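Local coordinates for phosphodiesterase (Candida albicans, PDB 6CPU), which belongs to the phosphodiesterase family, with a largely helical fold of the HD-type metal-dependent clan and a zinc and a magnesium ion in the model, at residues 121-126 with 131-136; 487-492 with 498-503. All blocks are in the same frame, centred on the assembly; numbering follows the deposited sequence.

Interaction 1. Residues 121-126 with 131-136; sequences KELLTN and VGNWTG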
# COMPACT_ATOMS: atom_id res chain seq x y z
N LYS A 121 23.79 9.76 -0.07
CA LYS A 121 23.14 10.90 -0.70
C LYS A 121 23.17 10.80 -2.23
O LYS A 121 22.16 11.03 -2.90
CB LYS A 121 23.77 12.21 -0.27
CG LYS A 121 23.04 13.42 -0.84
CD LYS A 121 23.33 14.67 -0.03
CE LYS A 121 22.31 15.76 -0.32
NZ LYS A 121 22.44 16.23 -1.73
N GLU A 122 24.34 10.45 -2.77
CA GLU A 122 24.52 10.33 -4.21
C GLU A 122 23.57 9.29 -4.82
O GLU A 122 23.08 9.46 -5.93
CB GLU A 122 25.98 9.99 -4.55
CG GLU A 122 26.93 11.18 -4.51
CD GLU A 122 28.41 10.80 -4.43
OE1 GLU A 122 28.77 9.63 -4.74
OE2 GLU A 122 29.23 11.68 -4.06
N LEU A 123 23.27 8.24 -4.06
CA LEU A 123 22.38 7.17 -4.53
C LEU A 123 20.89 7.43 -4.28
O LEU A 123 20.04 6.83 -4.94
CB LEU A 123 22.80 5.85 -3.89
CG LEU A 123 24.20 5.38 -4.29
CD1 LEU A 123 24.69 4.28 -3.36
CD2 LEU A 123 24.23 4.90 -5.73
N LEU A 124 20.56 8.30 -3.33
CA LEU A 124 19.16 8.54 -2.95
C LEU A 124 18.52 9.71 -3.66
O LEU A 124 17.32 9.78 -3.73
CB LEU A 124 19.04 8.78 -1.45
CG LEU A 124 19.21 7.53 -0.58
CD1 LEU A 124 19.39 7.94 0.87
CD2 LEU A 124 18.05 6.57 -0.72
N THR A 125 19.32 10.66 -4.15
CA THR A 125 18.75 11.90 -4.65
C THR A 125 17.71 11.70 -5.74
O THR A 125 16.64 12.33 -5.70
CB THR A 125 19.87 12.85 -5.14
OG1 THR A 125 20.76 13.11 -4.05
CG2 THR A 125 19.29 14.17 -5.65
N ASN A 126 18.02 10.83 -6.70
CA ASN A 126 17.23 10.65 -7.91
C ASN A 126 16.35 9.41 -7.86
O ASN A 126 16.79 8.34 -7.42
CB ASN A 126 18.15 10.61 -9.14
CG ASN A 126 17.40 10.31 -10.42
OD1 ASN A 126 17.16 9.15 -10.76
ND2 ASN A 126 17.05 11.36 -11.17
N VAL A 131 14.98 3.46 -7.31
CA VAL A 131 14.31 2.25 -7.75
C VAL A 131 15.35 1.18 -8.09
O VAL A 131 15.17 0.01 -7.77
CB VAL A 131 13.34 2.51 -8.93
CG1 VAL A 131 12.74 1.21 -9.44
CG2 VAL A 131 12.25 3.50 -8.53
N GLY A 132 16.44 1.57 -8.74
CA GLY A 132 17.52 0.63 -9.02
C GLY A 132 18.13 0.04 -7.75
O GLY A 132 18.46 -1.15 -7.73
N ASN A 133 18.28 0.87 -6.73
CA ASN A 133 18.82 0.41 -5.43
C ASN A 133 17.89 -0.67 -4.86
O ASN A 133 18.36 -1.76 -4.48
CB ASN A 133 18.90 1.52 -4.39
CG ASN A 133 19.89 2.64 -4.73
OD1 ASN A 133 20.92 2.44 -5.37
ND2 ASN A 133 19.58 3.83 -4.22
N TRP A 134 16.61 -0.36 -4.76
CA TRP A 134 15.63 -1.25 -4.11
C TRP A 134 15.57 -2.59 -4.83
O TRP A 134 15.49 -3.64 -4.18
CB TRP A 134 14.24 -0.65 -4.08
CG TRP A 134 14.12 0.62 -3.33
CD1 TRP A 134 14.79 0.99 -2.20
CD2 TRP A 134 13.21 1.67 -3.62
NE1 TRP A 134 14.39 2.25 -1.79
CE2 TRP A 134 13.41 2.69 -2.65
CE3 TRP A 134 12.27 1.87 -4.63
CZ2 TRP A 134 12.68 3.87 -2.65
CZ3 TRP A 134 11.56 3.07 -4.63
CH2 TRP A 134 11.78 4.05 -3.66
N THR A 135 15.57 -2.56 -6.17
CA THR A 135 15.37 -3.76 -6.97
C THR A 135 16.67 -4.52 -7.24
O THR A 135 16.63 -5.62 -7.80
CB THR A 135 14.75 -3.42 -8.34
OG1 THR A 135 15.59 -2.45 -8.98
CG2 THR A 135 13.34 -2.87 -8.20
N GLY A 136 17.82 -3.94 -6.88
CA GLY A 136 19.12 -4.59 -7.11
C GLY A 136 19.52 -4.67 -8.58
O GLY A 136 20.25 -5.58 -8.99
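The short turn between two consecutive helices, 110-124 and 127-135, is bridged by L123 and N133. The main-chain carbonyl of L123, near the C-terminal part of helix 110-124, accepts from the side-chain amide of N133: ND2 of N133 lies 3.1 Å from O of L123. CG of N133 is anti to its carbonyl carbon (chi1 -65°), the torsion with which the amide reaches L123. The bond is bent, 138° at the hydrogen, and ND2 stands above the carbonyl plane, 60° out of it, so neither lone pair is addressed squarely. S129 OG also donates to this oxygen, which therefore has two side-chain donors.

N126 sits at the N-cap of the second helix; its OD1 takes the backbone N of S129, while its ND2 reaches K504 O. At the far end of that helix G136, with positive phi, closes a Schellman motif. T125 OG1 turns back to K121 O at 2.8 Å, and the backbone N of T125 reaches the same oxygen. Both touching residues are buried, and Y142 packs against each of them. The N133 amide crosses the leucine side chain obliquely, its ND2 3.8 Å from CB of L123.

Interaction 2. Residues 487-492 with 498-503; sequences VELLKS and IDLDFT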
# COMPACT_ATOMS: atom_id res chain seq x y z
N VAL A 487 9.79 3.34 -15.45
CA VAL A 487 10.35 2.01 -15.71
C VAL A 487 11.13 2.00 -17.04
O VAL A 487 12.22 1.45 -17.13
CB VAL A 487 9.27 0.91 -15.68
CG1 VAL A 487 9.85 -0.44 -16.06
CG2 VAL A 487 8.66 0.82 -14.29
N GLU A 488 10.58 2.67 -18.06
CA GLU A 488 11.30 2.80 -19.34
C GLU A 488 12.63 3.53 -19.17
O GLU A 488 13.62 3.15 -19.77
CB GLU A 488 10.41 3.50 -20.38
CG GLU A 488 9.24 2.66 -20.86
CD GLU A 488 9.67 1.34 -21.46
OE1 GLU A 488 10.66 1.33 -22.22
OE2 GLU A 488 9.04 0.29 -21.17
N LEU A 489 12.66 4.56 -18.33
CA LEU A 489 13.87 5.32 -18.09
C LEU A 489 14.91 4.48 -17.32
O LEU A 489 16.10 4.53 -17.60
CB LEU A 489 13.53 6.60 -17.35
CG LEU A 489 14.48 7.77 -17.32
CD1 LEU A 489 14.98 8.15 -18.71
CD2 LEU A 489 13.75 8.95 -16.68
N LEU A 490 14.44 3.70 -16.34
CA LEU A 490 15.34 2.80 -15.61
C LEU A 490 15.98 1.76 -16.53
O LEU A 490 17.17 1.53 -16.45
CB LEU A 490 14.58 2.11 -14.49
CG LEU A 490 15.39 1.10 -13.67
CD1 LEU A 490 16.64 1.72 -13.09
CD2 LEU A 490 14.48 0.53 -12.59
N LYS A 491 15.17 1.14 -17.39
CA LYS A 491 15.69 0.20 -18.39
C LYS A 491 16.77 0.85 -19.27
O LYS A 491 17.82 0.25 -19.53
CB LYS A 491 14.57 -0.33 -19.27
CG LYS A 491 13.55 -1.24 -18.61
CD LYS A 491 12.72 -1.90 -19.69
CE LYS A 491 11.29 -2.19 -19.29
NZ LYS A 491 10.44 -2.35 -20.51
N SER A 492 16.53 2.08 -19.72
CA SER A 492 17.52 2.78 -20.54
C SER A 492 18.81 3.08 -19.77
O SER A 492 19.91 2.94 -20.32
CB SER A 492 16.92 4.05 -21.15
OG SER A 492 15.82 3.71 -21.98
N ILE A 498 20.99 5.94 -21.99
CA ILE A 498 20.76 7.31 -21.56
C ILE A 498 21.63 7.64 -20.35
O ILE A 498 21.87 6.78 -19.49
CB ILE A 498 19.28 7.56 -21.25
CG1 ILE A 498 19.00 9.06 -21.11
CG2 ILE A 498 18.84 6.82 -19.99
CD1 ILE A 498 17.53 9.40 -21.16
N ASP A 499 22.12 8.88 -20.30
CA ASP A 499 22.92 9.35 -19.19
C ASP A 499 22.14 10.42 -18.44
O ASP A 499 21.94 11.53 -18.95
CB ASP A 499 24.27 9.88 -19.68
CG ASP A 499 25.19 8.77 -20.19
OD1 ASP A 499 25.61 7.92 -19.39
OD2 ASP A 499 25.50 8.75 -21.40
N LEU A 500 21.68 10.07 -17.24
CA LEU A 500 20.87 10.96 -16.41
C LEU A 500 21.72 11.74 -15.44
O LEU A 500 22.80 11.30 -15.04
CB LEU A 500 19.82 10.16 -15.62
CG LEU A 500 18.65 9.55 -16.37
CD1 LEU A 500 17.70 8.90 -15.38
CD2 LEU A 500 17.90 10.57 -17.21
N ASP A 501 21.21 12.91 -15.04
CA ASP A 501 21.82 13.71 -14.00
C ASP A 501 21.27 13.22 -12.66
O ASP A 501 20.14 13.55 -12.30
CB ASP A 501 21.48 15.19 -14.19
CG ASP A 501 22.12 16.08 -13.14
OD1 ASP A 501 22.75 15.57 -12.19
OD2 ASP A 501 21.98 17.32 -13.26
N PHE A 502 22.06 12.44 -11.93
CA PHE A 502 21.55 11.82 -10.69
C PHE A 502 21.58 12.77 -9.48
O PHE A 502 21.14 12.39 -8.39
CB PHE A 502 22.29 10.50 -10.42
CG PHE A 502 21.99 9.45 -11.44
CD1 PHE A 502 20.79 8.76 -11.41
CD2 PHE A 502 22.89 9.16 -12.46
CE1 PHE A 502 20.50 7.80 -12.35
CE2 PHE A 502 22.61 8.20 -13.40
CZ PHE A 502 21.41 7.51 -13.35
N THR A 503 22.08 14.00 -9.68
CA THR A 503 22.06 15.02 -8.65
C THR A 503 20.72 15.75 -8.55
O THR A 503 20.55 16.60 -7.68
CB THR A 503 23.16 16.09 -8.87
OG1 THR A 503 22.81 16.92 -9.99
CG2 THR A 503 24.51 15.46 -9.11
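Apolar packing carries this contact, in which L489 and S492 on helix 470-495 meet I498 and L500 of the loop that follows it. After the helix the chain turns and passes across its side, with the CA atoms of S492 and I498 5.7 Å apart, then moves away.

Three branched side chains do most of the touching. CG of L489 is anti to its backbone N (chi1 -162°), and the branch end comes nearer the loop than the start of the side chain would suggest. Its CD1 meets CD1 of I498 at 3.8 Å, the two side chains crossing at about a right angle. On the L500 side, CG of L489 lies 3.9 Å from CD1 of L500, and the second methyl, CD2 of L500, approaches CD1 of L489 at 4.1 Å. CD1 of L489 thus faces both loop residues, while its CG makes the closest approach to L500. The remaining apolar touch is nearer the point where the chain turns, where CG2 of I498 rests 3.6 Å from CB of S492, using the carbon of the serine and not its hydroxyl.

Polar interactions lie within each segment. K491 NZ forms a salt bridge with E488 OE2 at 3.1 Å, one turn apart on the helix. In the loop, D501 begins an Asx turn: its OD1 accepts from the backbone N of T503 and, at 2.6 Å, from OG1 of T503, both from the same face of the carboxylate plane.

Around these, V493 touches I498 and L500, and I128 of helix 127-135 lies against L500. With 197 Å² buried and carbon meeting carbon at each close approach, the loop is held to the helix by packing that sets no bond direction.

Interaction 1 is buried and polar, resting on one side-chain-to-backbone bond between consecutive helices; interaction 2 is a surface contact of leucine and isoleucine methyls between a helix and its following loop. The surface contact nevertheless buries more area, 197 against 126 Å². Both lie on the same side of the chain's centre, with their centres 11 Å apart, and they touch directly. T125 CG2 packs 3.4 Å from T503 O, while V131 CG1 lies 3.7 Å from L490 CD2, so the helical junction of 121-136 borders both the loop and helix 470-495. The directed bond thus belongs to the buried junction, and the undirected apolar packing to the surface.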